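Side-chain contacts in HTH-type transcriptional regulator PrpR (Mycobacterium tuberculosis, PDB 6D2S), which regulates transcription of the enzymes that break down short-chain fatty acids through the glyoxylate and methylcitrate cycles, and is needed for assimilating cholesterol-derived propionate: residues 161-164 against 165-169; 135-138 against 139-142. All coordinates share one frame; numbering follows the deposited sequence.

Contact 1. Residues 161-164 against 165-169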
loop_
_atom_site.group_PDB
_atom_site.type_symbol
_atom_site.label_atom_id
_atom_site.label_comp_id
_atom_site.label_asym_id
_atom_site.label_seq_id
_atom_site.Cartn_x
_atom_site.Cartn_y
_atom_site.Cartn_z
ATOM N N VAL A 161 9.485 0.735 -5.647
ATOM C CA VAL A 161 8.203 0.065 -5.490
ATOM C C VAL A 161 7.251 0.533 -6.584
ATOM O O VAL A 161 7.493 1.526 -7.273
ATOM C CB VAL A 161 7.595 0.300 -4.090
ATOM C CG1 VAL A 161 8.535 -0.246 -3.013
ATOM C CG2 VAL A 161 7.333 1.785 -3.859
ATOM N N GLY A 162 6.143 -0.200 -6.730
ATOM C CA GLY A 162 5.190 0.088 -7.784
ATOM C C GLY A 162 4.224 1.218 -7.452
ATOM O O GLY A 162 4.100 1.669 -6.316
ATOM N N PHE A 163 3.527 1.663 -8.499
ATOM C CA PHE A 163 2.637 2.819 -8.415
ATOM C C PHE A 163 1.564 2.641 -7.338
ATOM O O PHE A 163 1.341 3.542 -6.520
ATOM C CB PHE A 163 2.006 3.047 -9.787
ATOM C CG PHE A 163 1.297 4.364 -9.930
ATOM C CD1 PHE A 163 -0.044 4.476 -9.617
ATOM C CD2 PHE A 163 1.973 5.483 -10.397
ATOM C CE1 PHE A 163 -0.707 5.686 -9.765
ATOM C CE2 PHE A 163 1.318 6.692 -10.545
ATOM C CZ PHE A 163 -0.023 6.794 -10.221
ATOM N N GLU A 164 0.873 1.490 -7.319
ATOM C CA GLU A 164 -0.186 1.341 -6.325
ATOM C C GLU A 164 0.380 1.198 -4.919
ATOM O O GLU A 164 -0.297 1.555 -3.947
ATOM C CB GLU A 164 -1.104 0.158 -6.661
ATOM C CG GLU A 164 -0.475 -1.219 -6.512
ATOM C CD GLU A 164 0.181 -1.713 -7.793
ATOM O OE1 GLU A 164 0.717 -0.878 -8.569
ATOM O OE2 GLU A 164 0.141 -2.944 -8.024
ATOM N N THR A 165 1.612 0.688 -4.787
ATOM C CA THR A 165 2.233 0.602 -3.467
ATOM C C THR A 165 2.492 1.993 -2.900
ATOM O O THR A 165 2.231 2.242 -1.718
ATOM C CB THR A 165 3.531 -0.209 -3.556
ATOM O OG1 THR A 165 3.240 -1.494 -4.124
ATOM C CG2 THR A 165 4.164 -0.406 -2.172
ATOM N N VAL A 166 2.982 2.915 -3.736
ATOM C CA VAL A 166 3.139 4.309 -3.313
ATOM C C VAL A 166 1.787 4.912 -2.952
ATOM O O VAL A 166 1.640 5.562 -1.912
ATOM C CB VAL A 166 3.825 5.143 -4.411
ATOM C CG1 VAL A 166 3.884 6.621 -3.990
ATOM C CG2 VAL A 166 5.243 4.605 -4.717
ATOM N N CYS A 167 0.792 4.748 -3.831
ATOM C CA CYS A 167 -0.519 5.361 -3.585
ATOM C C CYS A 167 -1.114 4.867 -2.278
ATOM O O CYS A 167 -1.651 5.648 -1.483
ATOM C CB CYS A 167 -1.488 5.062 -4.724
ATOM S SG CYS A 167 -1.160 5.927 -6.231
ATOM N N HIS A 168 -1.059 3.558 -2.047
ATOM C CA HIS A 168 -1.620 3.056 -0.804
ATOM C C HIS A 168 -0.898 3.656 0.389
ATOM O O HIS A 168 -1.535 4.094 1.355
ATOM C CB HIS A 168 -1.577 1.530 -0.748
ATOM C CG HIS A 168 -2.316 0.979 0.430
ATOM N ND1 HIS A 168 -1.747 0.876 1.681
ATOM C CD2 HIS A 168 -3.596 0.557 0.563
ATOM C CE1 HIS A 168 -2.636 0.394 2.530
ATOM N NE2 HIS A 168 -3.767 0.192 1.877
ATOM N N ARG A 169 0.435 3.719 0.340
ATOM C CA ARG A 169 1.155 4.301 1.471
ATOM C C ARG A 169 0.794 5.773 1.673
ATOM O O ARG A 169 0.649 6.235 2.814
ATOM C CB ARG A 169 2.666 4.145 1.288
ATOM C CG ARG A 169 3.450 4.575 2.511
ATOM C CD ARG A 169 3.255 3.585 3.682
ATOM N NE ARG A 169 4.221 3.803 4.772
ATOM C CZ ARG A 169 3.900 3.965 6.059
ATOM N NH1 ARG A 169 2.626 3.975 6.444
ATOM N NH2 ARG A 169 4.860 4.114 6.972
#

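Contact 2. Residues 135-138 against 139-142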
loop_
_atom_site.group_PDB
_atom_site.type_symbol
_atom_site.label_atom_id
_atom_site.label_comp_id
_atom_site.label_asym_id
_atom_site.label_seq_id
_atom_site.Cartn_x
_atom_site.Cartn_y
_atom_site.Cartn_z
ATOM N N LEU A 135 8.818 -1.191 3.929
ATOM C CA LEU A 135 9.433 -0.730 2.684
ATOM C C LEU A 135 9.458 0.786 2.589
ATOM O O LEU A 135 10.363 1.359 1.967
ATOM C CB LEU A 135 8.674 -1.289 1.481
ATOM C CG LEU A 135 9.126 -2.672 1.007
ATOM C CD1 LEU A 135 9.036 -3.684 2.146
ATOM C CD2 LEU A 135 8.289 -3.090 -0.179
ATOM N N LEU A 136 8.451 1.447 3.153
ATOM C CA LEU A 136 8.301 2.895 3.061
ATOM C C LEU A 136 8.199 3.431 4.482
ATOM O O LEU A 136 7.112 3.791 4.957
ATOM C CB LEU A 136 7.076 3.262 2.222
ATOM C CG LEU A 136 7.075 2.580 0.850
ATOM C CD1 LEU A 136 5.685 2.711 0.181
ATOM C CD2 LEU A 136 8.187 3.179 -0.030
ATOM N N PRO A 137 9.319 3.468 5.199
ATOM C CA PRO A 137 9.281 3.875 6.609
ATOM C C PRO A 137 8.750 5.295 6.743
ATOM O O PRO A 137 9.097 6.189 5.964
ATOM C CB PRO A 137 10.747 3.754 7.058
ATOM C CG PRO A 137 11.547 3.781 5.795
ATOM C CD PRO A 137 10.678 3.098 4.764
ATOM N N TYR A 138 7.926 5.504 7.771
ATOM C CA TYR A 138 7.019 6.652 7.782
ATOM C C TYR A 138 7.744 7.984 7.594
ATOM O O TYR A 138 7.417 8.753 6.682
ATOM C CB TYR A 138 6.198 6.666 9.083
ATOM C CG TYR A 138 5.002 7.589 8.999
ATOM C CD1 TYR A 138 5.164 8.974 9.083
ATOM C CD2 TYR A 138 3.719 7.082 8.820
ATOM C CE1 TYR A 138 4.082 9.832 8.989
ATOM C CE2 TYR A 138 2.616 7.944 8.724
ATOM C CZ TYR A 138 2.813 9.315 8.814
ATOM O OH TYR A 138 1.734 10.167 8.728
ATOM N N ARG A 139 8.684 8.315 8.488
ATOM C CA ARG A 139 9.253 9.657 8.450
ATOM C C ARG A 139 10.043 9.880 7.169
ATOM O O ARG A 139 9.978 10.959 6.565
ATOM C CB ARG A 139 10.144 9.899 9.673
ATOM C CG ARG A 139 9.392 10.020 10.990
ATOM C CD ARG A 139 10.345 10.417 12.106
ATOM N NE ARG A 139 9.682 10.512 13.402
ATOM C CZ ARG A 139 10.305 10.802 14.541
ATOM N NH1 ARG A 139 11.613 11.026 14.547
ATOM N NH2 ARG A 139 9.621 10.867 15.676
ATOM N N GLU A 140 10.811 8.877 6.753
ATOM C CA GLU A 140 11.573 8.997 5.516
ATOM C C GLU A 140 10.645 9.151 4.318
ATOM O O GLU A 140 10.892 9.980 3.432
ATOM C CB GLU A 140 12.482 7.773 5.345
ATOM C CG GLU A 140 13.271 7.784 4.046
ATOM C CD GLU A 140 14.217 6.592 3.911
ATOM O OE1 GLU A 140 14.575 5.983 4.942
ATOM O OE2 GLU A 140 14.588 6.268 2.767
ATOM N N PHE A 141 9.580 8.348 4.262
ATOM C CA PHE A 141 8.652 8.415 3.141
ATOM C C PHE A 141 7.892 9.737 3.133
ATOM O O PHE A 141 7.724 10.365 2.075
ATOM C CB PHE A 141 7.680 7.232 3.212
ATOM C CG PHE A 141 6.702 7.191 2.080
ATOM C CD1 PHE A 141 7.115 6.826 0.806
ATOM C CD2 PHE A 141 5.354 7.504 2.294
ATOM C CE1 PHE A 141 6.203 6.790 -0.257
ATOM C CE2 PHE A 141 4.444 7.465 1.246
ATOM C CZ PHE A 141 4.868 7.114 -0.031
ATOM N N HIS A 142 7.435 10.175 4.308
ATOM C CA HIS A 142 6.739 11.458 4.412
ATOM C C HIS A 142 7.634 12.593 3.947
ATOM O O HIS A 142 7.211 13.452 3.159
ATOM C CB HIS A 142 6.278 11.679 5.858
ATOM C CG HIS A 142 5.506 12.948 6.065
ATOM N ND1 HIS A 142 6.111 14.143 6.393
ATOM C CD2 HIS A 142 4.178 13.203 6.003
ATOM C CE1 HIS A 142 5.188 15.082 6.517
ATOM N NE2 HIS A 142 4.006 14.536 6.295
#

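Contact 1. Residues 161-164 against 165-169
F163 and C167, one helical turn apart, meet through sulfur and ring. SG of C167 lies 3.6 Å from CE1 of F163. Measured to the ring centroid the sulfur is 4.3 Å away and 40° off the normal, an oblique approach. Two torsions account for it: CG of F163 is anti to its backbone N, whereas the sulfur of C167 stands anti to its own carbonyl carbon (chi1 -72°). A second apolar pair spans five residues, from the loop into the helix. CG2 of V161 reaches CG2 of V166 at 3.6 Å, the two side chains crossing at about a right angle, and CB of V161 also lies 4.0 Å from CG2 of T165. The buried E164 chain bends at chi2; its OE2 is hydrogen-bonded to L255 N, and a bound calcium ion lies about 4 Å from the side chain. Three nearly straight backbone bonds hold the turn, V166 N to G162 O (3.1 Å), C167 N to F163 O (3.0 Å) and H168 N to E164 O (2.9 Å). With G162 at the N-cap, this is the buried first turn of helix 163-170, braced by i to i+4 backbone bonds and a Cys sulfur-aromatic contact.

Contact 2. Residues 135-138 against 139-142
A tight helix-to-helix connection, in which L136 leaves helix 116-135 and P137 is the N-cap of helix 138-147, brings L136 against F141. CB of L136 makes an off-centre CH-pi contact, 4.3 Å from the ring centroid and 29° off the normal, and 3.8 Å from CD1 of F141. CD1 of L136 lies over one face of the same ring, so backbone-proximal and terminal carbons both meet the phenyl group. With CG of F141 anti to its backbone N (chi1 -179°), the ring is carried out to the flank of the helix, where L136 meets it. On another side of the turn, P137 and E140 run side by side in the same direction, CG of P137 coming 3.8 Å from OE1 of E140; the other carboxylate oxygen, OE2, is hydrogen-bonded to T36 OG1. F141 N to P137 O and H142 N to Y138 O, both 2.8 Å, are the first backbone bonds of the helix. Beyond the turn, NE2 of H142 bonds to R179 O. The hydroxyl of the buried Y138 is gripped by Q178 O and R175 N, and R175 also makes a cation-pi contact with the ring, so this side chain is held at both its hydroxyl and its ring.

Both contacts are helix starts within the range of the IrrE N-terminal-like domain, yet they differ in depth. The centre of contact 1 is about 5 Å, and that of contact 2 about 12 Å, from the centre of the chain; contact 1 is buried, contact 2 only partly, with R139 exposed. Each pairs carbon or sulfur packing with polar side-chain ends satisfied elsewhere in the chain, contact 2 having more of these toward the surface. The two touch directly through R169: its NE probably donates to L136 O at 2.9 Å, and its CG packs 3.3 Å from CE2 of F141. NH1 of R169 also forms a salt bridge with D22, linking helix 163-170 to helix 19-31.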